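Local structure of archaeal actin homolog (Thermoplasma acidophilum, 2FSJ) at residues V24-G29 against T33-V38; I43-R48 against L108-I113; D121-S126 against D340-S345. The protein binds ATP and, in the presence of nucleoside triphosphates, polymerizes into bundles of helical filaments, as an archaeal relative of actin. One frame throughout, in Å; residues are numbered along the deposited sequence.

How the interactions relate
All three contacts are built on one mixed beta sheet. Interaction 1 is the hairpin 22-28/32-36, and its second strand holds Thr-33 and Lys-34 of the ATP site, with a glycerol bound to Asp-27 and Lys-34. Interaction 2 lies next to it, centres about 8 Å apart, where strand 42-52 pairs with strand 32-36 and meets helix 101-111; Ser-47 OG lies 2.9 Å from Thr-33 OG1. Interaction 3 is about 11 Å from interaction 1: strand 120-128 borders strand 22-28, Ser-126 OG lies 2.7 Å from Leu-26 O, and helix 333-343 packs against it. Interactions 2 and 3, about 17 Å apart, meet through Leu-108 and Leu-122.

Interaction 1: V24-G29 against T33-V38; sequences VGLDVG and TKVIGV. With GOL (glycerol), chain B.
Asp-27 and Lys-34 face each other as a hydrogen-bonded antiparallel pair, Asp-27 N giving 2.9 Å to Lys-34 O and Lys-34 N returning 2.9 Å to Asp-27 O. On one face of the hairpin, the lysine chain bends at chi2 (76°) and chi3 (62°), bringing CE to 3.6 Å from Asp-27 OD2 and leaving NZ in a long salt bridge of 4.0 Å to the same oxygen. Glycerol O1 links the two: it donates to Asp-27 OD1 and accepts from Lys-34 NZ at 3.0 Å. Asp-196 and Asn-334 also bind the glycerol, and NZ donates to Asp-32 O. On the opposite face Val-28 and Thr-33 run side by side, Val-28 CG1 3.6 Å from Thr-33 OG1, while Thr-33 CG2 meets Leu-26 CD1 at 4.1 Å. Thr-33 OG1 is hydrogen-bonded to Ser-47 OG, which also bonds Gly-29 O. A valine here would take away the hydroxyl and would probably leave Ser-47 OG one tie to this hairpin, Gly-29 O, instead of two. This first hairpin of an actin-like domain carries Thr-33 and Lys-34 of the ATP site; the glycerol, probably from the crystallisation liquor, is gripped by carboxylate and ammonium, consistent with a strongly polar pocket.

Interaction 2: I43-R48 against L108-I113; sequences IIFPSR and LWESGI
Ile-43 and Phe-45 of a sheet strand lie against Glu-110 and Ser-111 at the end of a helix, a small, mostly apolar strand-to-helix contact within the actin-like N-terminal domain. Here helix 101-111 packs on one face of the mixed sheet, over the face that carries Thr-33 and Val-35, and strand 42-52 meets its last turn. Only 147 Å² is buried between the two segments, and no hydrogen bond crosses. Ile-43 does most of the touching, with both of its branches. CD1 reaches the helix backbone, 3.7 Å from Ser-111 CA and 3.9 Å from Glu-110 O, whereas CG2 rests 4.0 Å from Glu-110 CB. A chi1 of -65° sets CG1 anti to the carbonyl carbon, and an unstaggered chi2 of 129° turns CD1 onto the helix end, while CG2 is left to meet the glutamate. The Ile-43 and Glu-110 side chains slant across one another. Phe-45 adds a lighter touch, its CE2 4.2 Å from Glu-110 CG, where the aliphatic part of the glutamate comes obliquely to the ring.

Glu-110 OE2 is hydrogen-bonded to the hydroxyl of Tyr-77, whose ring also meets Phe-45 edge-to-face. Tyr-77 thus meets both residues, one through its oxygen and one through its ring. Just past the helix, Gly-112 leaves helical geometry with positive phi. Ser-111 braces this exit: its OG donates to Leu-108 O at 2.7 Å and closes an ST turn by accepting from Ile-113 N at 3.2 Å.

Interaction 3: D121-S126 against D340-S345; sequences DLVIGS and DAAERS
Ala-342 sets its methyl group against Gly-125 and Val-123, the side-chain contact that segment 340-345 makes with 121-126. Here the last helix, 333-343, packs on the sheet of the N-terminal domain, on the face that carries Asp-27 and Ile-36 and opposite helix 101-111, and so returns to the domain where the chain began. Following the last turn from Asp-340, OD2 of that residue is hydrogen-bonded to Asn-181 ND2, and its carbonyl accepts from Arg-344 N at 3.0 Å. After Ala-341 comes Ala-342, whose CB points toward the strand. It sits 3.7 Å from Gly-125 CA and 3.9 Å from Gly-125 N, right over the strand backbone, and 4.0 Å from Val-123 CG1. That valine branch, anti to its own N (chi1 171°), flanks the methyl two residues earlier, on the same face of the strand. The fit at the glycine is close: a beta carbon there would come to 2.9 Å from Ala-342 CB and clash, so the bare backbone lets the two CA atoms approach to 4.8 Å. The modelled CB of Glu-343 points away. Arg-344 leaves helical geometry, and Ser-345 N then returns to Ala-342 O at 2.8 Å. Ser-345 itself lies by Arg-165 and Ile-167 of strand 158-170, and Ala-342 also touches Val-23 of strand 22-28, placing the C-terminal end of the chain across strand 120-128 and both its sheet neighbours.

Interaction 1: V24-G29 against T33-V38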
ATOM      1  N   VAL A  24     -15.581   5.415  -4.729  1.00 21.17           N
ATOM      2  CA  VAL A  24     -14.370   4.666  -5.080  1.00 20.24           C
ATOM      3  C   VAL A  24     -13.533   4.426  -3.839  1.00 18.59           C
ATOM      4  O   VAL A  24     -13.499   5.281  -2.950  1.00 18.62           O
ATOM      5  CB  VAL A  24     -13.545   5.369  -6.168  1.00 20.11           C
ATOM      6  CG1 VAL A  24     -14.339   5.438  -7.514  1.00 23.59           C
ATOM      7  CG2 VAL A  24     -13.126   6.735  -5.784  1.00 23.65           C
ATOM      8  N   GLY A  25     -12.855   3.283  -3.791  1.00 16.10           N
ATOM      9  CA  GLY A  25     -11.862   3.031  -2.764  1.00 14.70           C
ATOM     10  C   GLY A  25     -10.495   3.349  -3.342  1.00 13.27           C
ATOM     11  O   GLY A  25     -10.176   3.037  -4.491  1.00 12.68           O
ATOM     12  N   LEU A  26      -9.663   4.011  -2.549  1.00 11.80           N
ATOM     13  CA  LEU A  26      -8.352   4.419  -3.012  1.00 10.72           C
ATOM     14  C   LEU A  26      -7.345   4.149  -1.900  1.00 10.68           C
ATOM     15  O   LEU A  26      -7.634   4.420  -0.734  1.00 11.47           O
ATOM     16  CB  LEU A  26      -8.361   5.882  -3.368  1.00 10.94           C
ATOM     17  CG  LEU A  26      -7.044   6.611  -3.685  1.00 13.33           C
ATOM     18  CD1 LEU A  26      -6.352   6.083  -4.934  1.00 12.76           C
ATOM     19  CD2 LEU A  26      -7.272   8.122  -3.750  1.00 16.06           C
ATOM     20  N   ASP A  27      -6.208   3.565  -2.252  1.00 10.80           N
ATOM     21  CA  ASP A  27      -5.137   3.316  -1.279  1.00 11.08           C
ATOM     22  C   ASP A  27      -3.825   3.660  -1.936  1.00 10.16           C
ATOM     23  O   ASP A  27      -3.364   2.958  -2.812  1.00  9.43           O
ATOM     24  CB  ASP A  27      -5.227   1.856  -0.800  1.00 11.79           C
ATOM     25  CG  ASP A  27      -4.156   1.469   0.204  1.00 13.20           C
ATOM     26  OD1 ASP A  27      -3.365   2.330   0.621  1.00 15.43           O
ATOM     27  OD2 ASP A  27      -4.046   0.299   0.644  1.00 16.35           O
ATOM     28  N   VAL A  28      -3.244   4.788  -1.569  1.00 10.79           N
ATOM     29  CA  VAL A  28      -1.975   5.234  -2.171  1.00 11.02           C
ATOM     30  C   VAL A  28      -0.842   4.762  -1.238  1.00 12.12           C
ATOM     31  O   VAL A  28      -0.426   5.469  -0.287  1.00 11.45           O
ATOM     32  CB  VAL A  28      -1.900   6.753  -2.402  1.00 10.48           C
ATOM     33  CG1 VAL A  28      -0.596   7.161  -3.113  1.00 10.54           C
ATOM     34  CG2 VAL A  28      -3.086   7.217  -3.191  1.00 11.84           C
ATOM     35  N   GLY A  29      -0.345   3.574  -1.564  1.00 11.85           N
ATOM     36  CA  GLY A  29       0.749   2.987  -0.826  1.00 11.81           C
ATOM     37  C   GLY A  29       2.085   3.579  -1.246  1.00 11.92           C
ATOM     38  O   GLY A  29       2.244   4.126  -2.359  1.00 12.29           O
ATOM     39  N   THR A  33      -0.336   1.873  -5.811  1.00 10.34           N
ATOM     40  CA  THR A  33      -1.606   2.572  -5.634  1.00 10.45           C
ATOM     41  C   THR A  33      -2.677   1.591  -6.107  1.00 11.08           C
ATOM     42  O   THR A  33      -2.569   1.028  -7.195  1.00 12.14           O
ATOM     43  CB  THR A  33      -1.563   3.898  -6.476  1.00 10.39           C
ATOM     44  OG1 THR A  33      -0.596   4.788  -5.871  1.00 10.49           O
ATOM     45  CG2 THR A  33      -2.881   4.640  -6.513  1.00  9.35           C
ATOM     46  N   LYS A  34      -3.695   1.398  -5.283  1.00 10.26           N
ATOM     47  CA  LYS A  34      -4.809   0.512  -5.538  1.00 12.18           C
ATOM     48  C   LYS A  34      -6.070   1.317  -5.595  1.00 12.10           C
ATOM     49  O   LYS A  34      -6.267   2.212  -4.770  1.00 11.15           O
ATOM     50  CB  LYS A  34      -4.951  -0.450  -4.347  1.00 12.22           C
ATOM     51  CG  LYS A  34      -3.936  -1.590  -4.293  1.00 14.01           C
ATOM     52  CD  LYS A  34      -2.559  -1.237  -3.836  1.00 13.13           C
ATOM     53  CE  LYS A  34      -2.529  -0.727  -2.433  1.00 11.18           C
ATOM     54  NZ  LYS A  34      -1.128  -0.495  -1.918  1.00 12.83           N
ATOM     55  N   VAL A  35      -6.955   0.923  -6.495  1.00 12.28           N
ATOM     56  CA  VAL A  35      -8.267   1.517  -6.689  1.00 14.00           C
ATOM     57  C   VAL A  35      -9.333   0.411  -6.778  1.00 14.33           C
ATOM     58  O   VAL A  35      -9.145  -0.618  -7.485  1.00 13.30           O
ATOM     59  CB  VAL A  35      -8.289   2.400  -8.030  1.00 16.09           C
ATOM     60  CG1 VAL A  35      -9.478   3.331  -8.069  1.00 18.57           C
ATOM     61  CG2 VAL A  35      -6.991   3.112  -8.233  1.00 17.90           C
ATOM     62  N   ILE A  36     -10.441   0.593  -6.064  1.00 14.31           N
ATOM     63  CA  ILE A  36     -11.614  -0.249  -6.192  1.00 15.75           C
ATOM     64  C   ILE A  36     -12.656   0.614  -6.879  1.00 18.12           C
ATOM     65  O   ILE A  36     -13.144   1.600  -6.322  1.00 17.08           O
ATOM     66  CB  ILE A  36     -12.158  -0.728  -4.820  1.00 15.65           C
ATOM     67  CG1 ILE A  36     -11.038  -1.311  -3.941  1.00 14.98           C
ATOM     68  CG2 ILE A  36     -13.306  -1.794  -5.027  1.00 18.25           C
ATOM     69  CD1 ILE A  36     -10.316  -2.474  -4.494  1.00 12.79           C
ATOM     70  N   GLY A  37     -12.959   0.284  -8.115  1.00 20.64           N
ATOM     71  CA  GLY A  37     -13.959   1.047  -8.850  1.00 22.51           C
ATOM     72  C   GLY A  37     -15.369   0.513  -8.760  1.00 24.34           C
ATOM     73  O   GLY A  37     -15.805  -0.075  -7.769  1.00 26.87           O
ATOM     74  N   VAL A  38     -16.097   0.758  -9.837  1.00 26.60           N
ATOM     75  CA  VAL A  38     -17.507   0.423  -9.939  1.00 26.59           C
ATOM     76  C   VAL A  38     -17.564  -1.018 -10.278  1.00 25.28           C
ATOM     77  O   VAL A  38     -16.727  -1.517 -11.025  1.00 25.67           O
ATOM     78  CB  VAL A  38     -18.257   1.243 -11.048  1.00 28.06           C
TER
HETATM   79  C1  GOL B1001      -0.567   0.380   2.001  1.00 21.68           C
HETATM   80  O1  GOL B1001      -1.043   0.790   0.745  1.00 17.77           O
HETATM   81  C2  GOL B1001      -1.528  -0.645   2.613  1.00 26.77           C
HETATM   82  O2  GOL B1001      -2.856  -0.147   2.623  1.00 27.34           O
HETATM   83  C3  GOL B1001      -1.481  -2.003   1.903  1.00 30.36           C
HETATM   84  O3  GOL B1001      -1.917  -3.035   2.794  1.00 31.57           O

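Interaction 2: I43-R48 against L108-I113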
ATOM      1  N   ILE A  43      -7.866  -1.857  -9.782  1.00 15.98           N
ATOM      2  CA  ILE A  43      -6.691  -1.356 -10.484  1.00 15.36           C
ATOM      3  C   ILE A  43      -5.519  -1.313  -9.484  1.00 12.93           C
ATOM      4  O   ILE A  43      -5.691  -0.925  -8.314  1.00 11.11           O
ATOM      5  CB  ILE A  43      -6.986   0.072 -11.016  1.00 16.30           C
ATOM      6  CG1 ILE A  43      -8.105   0.067 -12.078  1.00 20.15           C
ATOM      7  CG2 ILE A  43      -5.752   0.755 -11.586  1.00 18.65           C
ATOM      8  CD1 ILE A  43      -9.160   1.059 -11.758  1.00 24.25           C
ATOM      9  N   ILE A  44      -4.346  -1.696  -9.926  1.00 11.71           N
ATOM     10  CA  ILE A  44      -3.140  -1.492  -9.157  1.00 13.43           C
ATOM     11  C   ILE A  44      -2.000  -1.096 -10.083  1.00 13.13           C
ATOM     12  O   ILE A  44      -1.820  -1.707 -11.108  1.00 12.43           O
ATOM     13  CB  ILE A  44      -2.775  -2.756  -8.309  1.00 13.54           C
ATOM     14  CG1 ILE A  44      -1.563  -2.500  -7.447  1.00 14.26           C
ATOM     15  CG2 ILE A  44      -2.545  -4.050  -9.234  1.00 16.64           C
ATOM     16  CD1 ILE A  44      -1.275  -3.621  -6.436  1.00 17.01           C
ATOM     17  N   PHE A  45      -1.202  -0.115  -9.685  1.00 12.79           N
ATOM     18  CA  PHE A  45      -0.033   0.247 -10.449  1.00 12.70           C
ATOM     19  C   PHE A  45       1.010   0.809  -9.508  1.00 11.71           C
ATOM     20  O   PHE A  45       0.664   1.319  -8.455  1.00 12.18           O
ATOM     21  CB  PHE A  45      -0.351   1.268 -11.580  1.00 12.67           C
ATOM     22  CG  PHE A  45      -1.055   2.558 -11.091  1.00 10.74           C
ATOM     23  CD1 PHE A  45      -0.367   3.599 -10.584  1.00 12.71           C
ATOM     24  CD2 PHE A  45      -2.422   2.673 -11.226  1.00 13.33           C
ATOM     25  CE1 PHE A  45      -1.000   4.759 -10.187  1.00 14.02           C
ATOM     26  CE2 PHE A  45      -3.083   3.790 -10.779  1.00 13.57           C
ATOM     27  CZ  PHE A  45      -2.366   4.840 -10.255  1.00 14.73           C
ATOM     28  N   PRO A  46       2.291   0.722  -9.874  1.00 11.70           N
ATOM     29  CA  PRO A  46       3.360   1.252  -9.035  1.00 11.85           C
ATOM     30  C   PRO A  46       3.212   2.731  -8.681  1.00 11.43           C
ATOM     31  O   PRO A  46       2.854   3.538  -9.558  1.00 11.49           O
ATOM     32  CB  PRO A  46       4.657   0.985  -9.865  1.00 12.57           C
ATOM     33  CG  PRO A  46       4.294  -0.118 -10.831  1.00 13.51           C
ATOM     34  CD  PRO A  46       2.808   0.086 -11.098  1.00 13.08           C
ATOM     35  N   SER A  47       3.478   3.075  -7.420  1.00 10.40           N
ATOM     36  CA  SER A  47       3.418   4.457  -6.926  1.00 11.35           C
ATOM     37  C   SER A  47       4.646   5.257  -7.360  1.00 10.74           C
ATOM     38  O   SER A  47       5.447   5.669  -6.557  1.00 12.82           O
ATOM     39  CB  SER A  47       3.287   4.511  -5.385  1.00 11.26           C
ATOM     40  OG  SER A  47       2.036   4.027  -5.015  1.00 11.70           O
ATOM     41  N   ARG A  48       4.738   5.509  -8.653  1.00 12.05           N
ATOM     42  CA  ARG A  48       5.884   6.151  -9.298  1.00 12.98           C
ATOM     43  C   ARG A  48       5.388   7.080 -10.378  1.00 12.67           C
ATOM     44  O   ARG A  48       4.481   6.713 -11.112  1.00 11.12           O
ATOM     45  CB  ARG A  48       6.721   5.107 -10.023  1.00 14.57           C
ATOM     46  CG  ARG A  48       7.135   3.964  -9.203  1.00 19.40           C
ATOM     47  CD  ARG A  48       8.091   2.997  -9.940  1.00 25.14           C
ATOM     48  NE  ARG A  48       8.586   2.011  -8.982  1.00 30.60           N
ATOM     49  CZ  ARG A  48       9.566   1.144  -9.213  1.00 35.72           C
ATOM     50  NH1 ARG A  48      10.198   1.106 -10.386  1.00 35.49           N
ATOM     51  NH2 ARG A  48       9.907   0.295  -8.247  1.00 39.83           N
ATOM     52  N   LEU A 108      -7.787   8.062 -10.718  1.00 13.30           N
ATOM     53  CA  LEU A 108      -9.096   8.470 -11.260  1.00 15.34           C
ATOM     54  C   LEU A 108      -9.167   8.294 -12.780  1.00 14.99           C
ATOM     55  O   LEU A 108     -10.145   7.763 -13.290  1.00 15.48           O
ATOM     56  CB  LEU A 108      -9.430   9.883 -10.815  1.00 15.70           C
ATOM     57  CG  LEU A 108      -9.388  10.119  -9.306  1.00 16.65           C
ATOM     58  CD1 LEU A 108      -9.727  11.576  -8.952  1.00 16.14           C
ATOM     59  CD2 LEU A 108     -10.372   9.198  -8.631  1.00 19.77           C
ATOM     60  N   TRP A 109      -8.107   8.673 -13.486  1.00 15.36           N
ATOM     61  CA  TRP A 109      -7.981   8.404 -14.913  1.00 15.95           C
ATOM     62  C   TRP A 109      -8.094   6.897 -15.261  1.00 17.70           C
ATOM     63  O   TRP A 109      -8.858   6.491 -16.161  1.00 16.33           O
ATOM     64  CB  TRP A 109      -6.655   8.950 -15.431  1.00 16.21           C
ATOM     65  CG  TRP A 109      -6.617   8.929 -16.925  1.00 16.64           C
ATOM     66  CD1 TRP A 109      -6.152   7.926 -17.721  1.00 14.70           C
ATOM     67  CD2 TRP A 109      -7.138   9.940 -17.810  1.00 16.06           C
ATOM     68  NE1 TRP A 109      -6.357   8.234 -19.049  1.00 16.54           N
ATOM     69  CE2 TRP A 109      -6.939   9.475 -19.138  1.00 15.73           C
ATOM     70  CE3 TRP A 109      -7.710  11.209 -17.622  1.00 16.78           C
ATOM     71  CZ2 TRP A 109      -7.311  10.217 -20.251  1.00 16.58           C
ATOM     72  CZ3 TRP A 109      -8.074  11.959 -18.757  1.00 16.69           C
ATOM     73  CH2 TRP A 109      -7.878  11.457 -20.036  1.00 16.42           C
ATOM     74  N   GLU A 110      -7.330   6.066 -14.561  1.00 18.04           N
ATOM     75  CA  GLU A 110      -7.396   4.630 -14.797  1.00 19.41           C
ATOM     76  C   GLU A 110      -8.758   3.995 -14.477  1.00 20.87           C
ATOM     77  O   GLU A 110      -9.145   3.008 -15.121  1.00 21.12           O
ATOM     78  CB  GLU A 110      -6.325   3.901 -14.048  1.00 18.96           C
ATOM     79  CG  GLU A 110      -4.937   4.147 -14.562  1.00 22.88           C
ATOM     80  CD  GLU A 110      -4.534   3.316 -15.771  1.00 27.10           C
ATOM     81  OE1 GLU A 110      -5.224   2.314 -16.130  1.00 30.93           O
ATOM     82  OE2 GLU A 110      -3.498   3.676 -16.370  1.00 28.27           O
ATOM     83  N   SER A 111      -9.490   4.556 -13.525  1.00 21.24           N
ATOM     84  CA  SER A 111     -10.785   4.023 -13.168  1.00 23.49           C
ATOM     85  C   SER A 111     -11.723   4.027 -14.408  1.00 25.41           C
ATOM     86  O   SER A 111     -12.615   3.221 -14.499  1.00 26.42           O
ATOM     87  CB  SER A 111     -11.378   4.811 -11.975  1.00 23.69           C
ATOM     88  OG  SER A 111     -12.001   6.028 -12.365  1.00 20.93           O
ATOM     89  N   GLY A 112     -11.489   4.947 -15.340  1.00 27.67           N
ATOM     90  CA  GLY A 112     -12.320   5.133 -16.527  1.00 29.34           C
ATOM     91  C   GLY A 112     -13.656   5.805 -16.216  1.00 30.82           C
ATOM     92  O   GLY A 112     -14.464   6.006 -17.128  1.00 30.69           O
ATOM     93  N   ILE A 113     -13.906   6.117 -14.941  1.00 32.28           N
ATOM     94  CA  ILE A 113     -15.119   6.814 -14.542  1.00 34.11           C
ATOM     95  C   ILE A 113     -15.106   8.175 -15.199  1.00 35.64           C
ATOM     96  O   ILE A 113     -14.109   8.889 -15.165  1.00 34.96           O
ATOM     97  CB  ILE A 113     -15.222   6.980 -13.035  1.00 34.27           C
ATOM     98  CG1 ILE A 113     -15.313   5.629 -12.338  1.00 34.75           C
ATOM     99  CG2 ILE A 113     -16.453   7.833 -12.674  1.00 35.63           C
ATOM    100  CD1 ILE A 113     -14.891   5.665 -10.860  1.00 34.38           C
TER

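Interaction 3: D121-S126 against D340-S345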
ATOM      1  N   ASP A 121     -19.277  13.613  -9.664  1.00 23.19           N
ATOM      2  CA  ASP A 121     -19.229  13.802  -8.211  1.00 22.67           C
ATOM      3  C   ASP A 121     -18.792  12.516  -7.535  1.00 22.84           C
ATOM      4  O   ASP A 121     -19.462  11.478  -7.703  1.00 20.78           O
ATOM      5  CB  ASP A 121     -20.599  14.174  -7.656  1.00 23.41           C
ATOM      6  CG  ASP A 121     -20.996  15.576  -7.991  1.00 27.38           C
ATOM      7  OD1 ASP A 121     -20.149  16.333  -8.525  1.00 23.30           O
ATOM      8  OD2 ASP A 121     -22.143  16.001  -7.731  1.00 34.53           O
ATOM      9  N   LEU A 122     -17.698  12.582  -6.768  1.00 21.05           N
ATOM     10  CA  LEU A 122     -17.108  11.404  -6.149  1.00 21.09           C
ATOM     11  C   LEU A 122     -17.163  11.464  -4.666  1.00 19.11           C
ATOM     12  O   LEU A 122     -16.962  12.522  -4.093  1.00 19.33           O
ATOM     13  CB  LEU A 122     -15.595  11.382  -6.462  1.00 21.94           C
ATOM     14  CG  LEU A 122     -15.149  10.940  -7.816  1.00 25.41           C
ATOM     15  CD1 LEU A 122     -13.596  10.915  -7.853  1.00 28.38           C
ATOM     16  CD2 LEU A 122     -15.756   9.569  -8.125  1.00 28.29           C
ATOM     17  N   VAL A 123     -17.348  10.316  -4.039  1.00 18.31           N
ATOM     18  CA  VAL A 123     -16.964  10.132  -2.650  1.00 19.12           C
ATOM     19  C   VAL A 123     -15.784   9.141  -2.693  1.00 18.04           C
ATOM     20  O   VAL A 123     -15.920   8.047  -3.275  1.00 18.13           O
ATOM     21  CB  VAL A 123     -18.087   9.531  -1.821  1.00 19.45           C
ATOM     22  CG1 VAL A 123     -17.601   9.160  -0.442  1.00 20.59           C
ATOM     23  CG2 VAL A 123     -19.340  10.533  -1.730  1.00 20.79           C
ATOM     24  N   ILE A 124     -14.667   9.527  -2.092  1.00 17.14           N
ATOM     25  CA  ILE A 124     -13.490   8.647  -2.017  1.00 16.50           C
ATOM     26  C   ILE A 124     -13.390   8.060  -0.595  1.00 15.45           C
ATOM     27  O   ILE A 124     -13.427   8.796   0.412  1.00 15.48           O
ATOM     28  CB  ILE A 124     -12.196   9.426  -2.372  1.00 17.14           C
ATOM     29  CG1 ILE A 124     -12.215   9.937  -3.826  1.00 18.46           C
ATOM     30  CG2 ILE A 124     -10.953   8.535  -2.114  1.00 17.65           C
ATOM     31  CD1 ILE A 124     -11.139  11.004  -4.150  1.00 20.76           C
ATOM     32  N   GLY A 125     -13.295   6.746  -0.501  1.00 13.46           N
ATOM     33  CA  GLY A 125     -12.979   6.072   0.734  1.00 13.24           C
ATOM     34  C   GLY A 125     -11.473   5.707   0.717  1.00 13.06           C
ATOM     35  O   GLY A 125     -10.963   5.056  -0.212  1.00 11.23           O
ATOM     36  N   SER A 126     -10.742   6.196   1.698  1.00 12.42           N
ATOM     37  CA  SER A 126      -9.297   5.946   1.764  1.00 10.57           C
ATOM     38  C   SER A 126      -8.857   5.748   3.224  1.00 10.73           C
ATOM     39  O   SER A 126      -9.659   5.542   4.142  1.00 11.08           O
ATOM     40  CB  SER A 126      -8.508   7.054   1.066  1.00 10.60           C
ATOM     41  OG  SER A 126      -7.160   6.644   0.774  1.00 10.89           O
ATOM     42  N   ASP A 340     -15.837   0.058   1.328  1.00 21.53           N
ATOM     43  CA  ASP A 340     -16.988  -0.383   2.143  1.00 23.66           C
ATOM     44  C   ASP A 340     -17.413   0.705   3.137  1.00 23.86           C
ATOM     45  O   ASP A 340     -18.616   1.038   3.260  1.00 23.55           O
ATOM     46  CB  ASP A 340     -16.676  -1.689   2.916  1.00 23.59           C
ATOM     47  CG  ASP A 340     -16.664  -2.956   2.036  1.00 30.13           C
ATOM     48  OD1 ASP A 340     -16.965  -2.892   0.813  1.00 36.59           O
ATOM     49  OD2 ASP A 340     -16.324  -4.095   2.495  1.00 34.93           O
ATOM     50  N   ALA A 341     -16.440   1.274   3.856  1.00 23.67           N
ATOM     51  CA  ALA A 341     -16.742   2.350   4.793  1.00 23.31           C
ATOM     52  C   ALA A 341     -17.331   3.589   4.124  1.00 23.96           C
ATOM     53  O   ALA A 341     -18.254   4.195   4.678  1.00 25.09           O
ATOM     54  CB  ALA A 341     -15.508   2.741   5.643  1.00 23.43           C
ATOM     55  N   ALA A 342     -16.848   3.990   2.958  1.00 24.74           N
ATOM     56  CA  ALA A 342     -17.438   5.145   2.280  1.00 26.20           C
ATOM     57  C   ALA A 342     -18.894   4.835   1.839  1.00 28.27           C
ATOM     58  O   ALA A 342     -19.788   5.650   2.046  1.00 28.28           O
ATOM     59  CB  ALA A 342     -16.605   5.595   1.115  1.00 26.47           C
ATOM     60  N   GLU A 343     -19.104   3.664   1.243  1.00 29.55           N
ATOM     61  CA  GLU A 343     -20.426   3.230   0.822  1.00 31.47           C
ATOM     62  C   GLU A 343     -21.442   3.320   1.981  1.00 33.74           C
ATOM     63  O   GLU A 343     -22.553   3.899   1.833  1.00 34.45           O
ATOM     64  CB  GLU A 343     -20.353   1.804   0.279  1.00 31.31           C
ATOM     65  N   ARG A 344     -21.055   2.772   3.133  1.00 34.74           N
ATOM     66  CA  ARG A 344     -21.880   2.801   4.325  1.00 36.13           C
ATOM     67  C   ARG A 344     -21.998   4.202   4.946  1.00 37.82           C
ATOM     68  O   ARG A 344     -22.522   4.327   6.056  1.00 38.94           O
ATOM     69  CB  ARG A 344     -21.356   1.791   5.354  1.00 35.59           C
ATOM     70  N   SER A 345     -21.502   5.239   4.246  1.00 38.82           N
ATOM     71  CA  SER A 345     -21.677   6.651   4.625  1.00 39.39           C
ATOM     72  C   SER A 345     -22.928   7.253   3.952  1.00 39.22           C
ATOM     73  O   SER A 345     -23.200   7.003   2.769  1.00 39.03           O
ATOM     74  CB  SER A 345     -20.447   7.475   4.212  1.00 39.57           C
ATOM     75  OG  SER A 345     -19.725   7.908   5.348  1.00 42.10           O
TER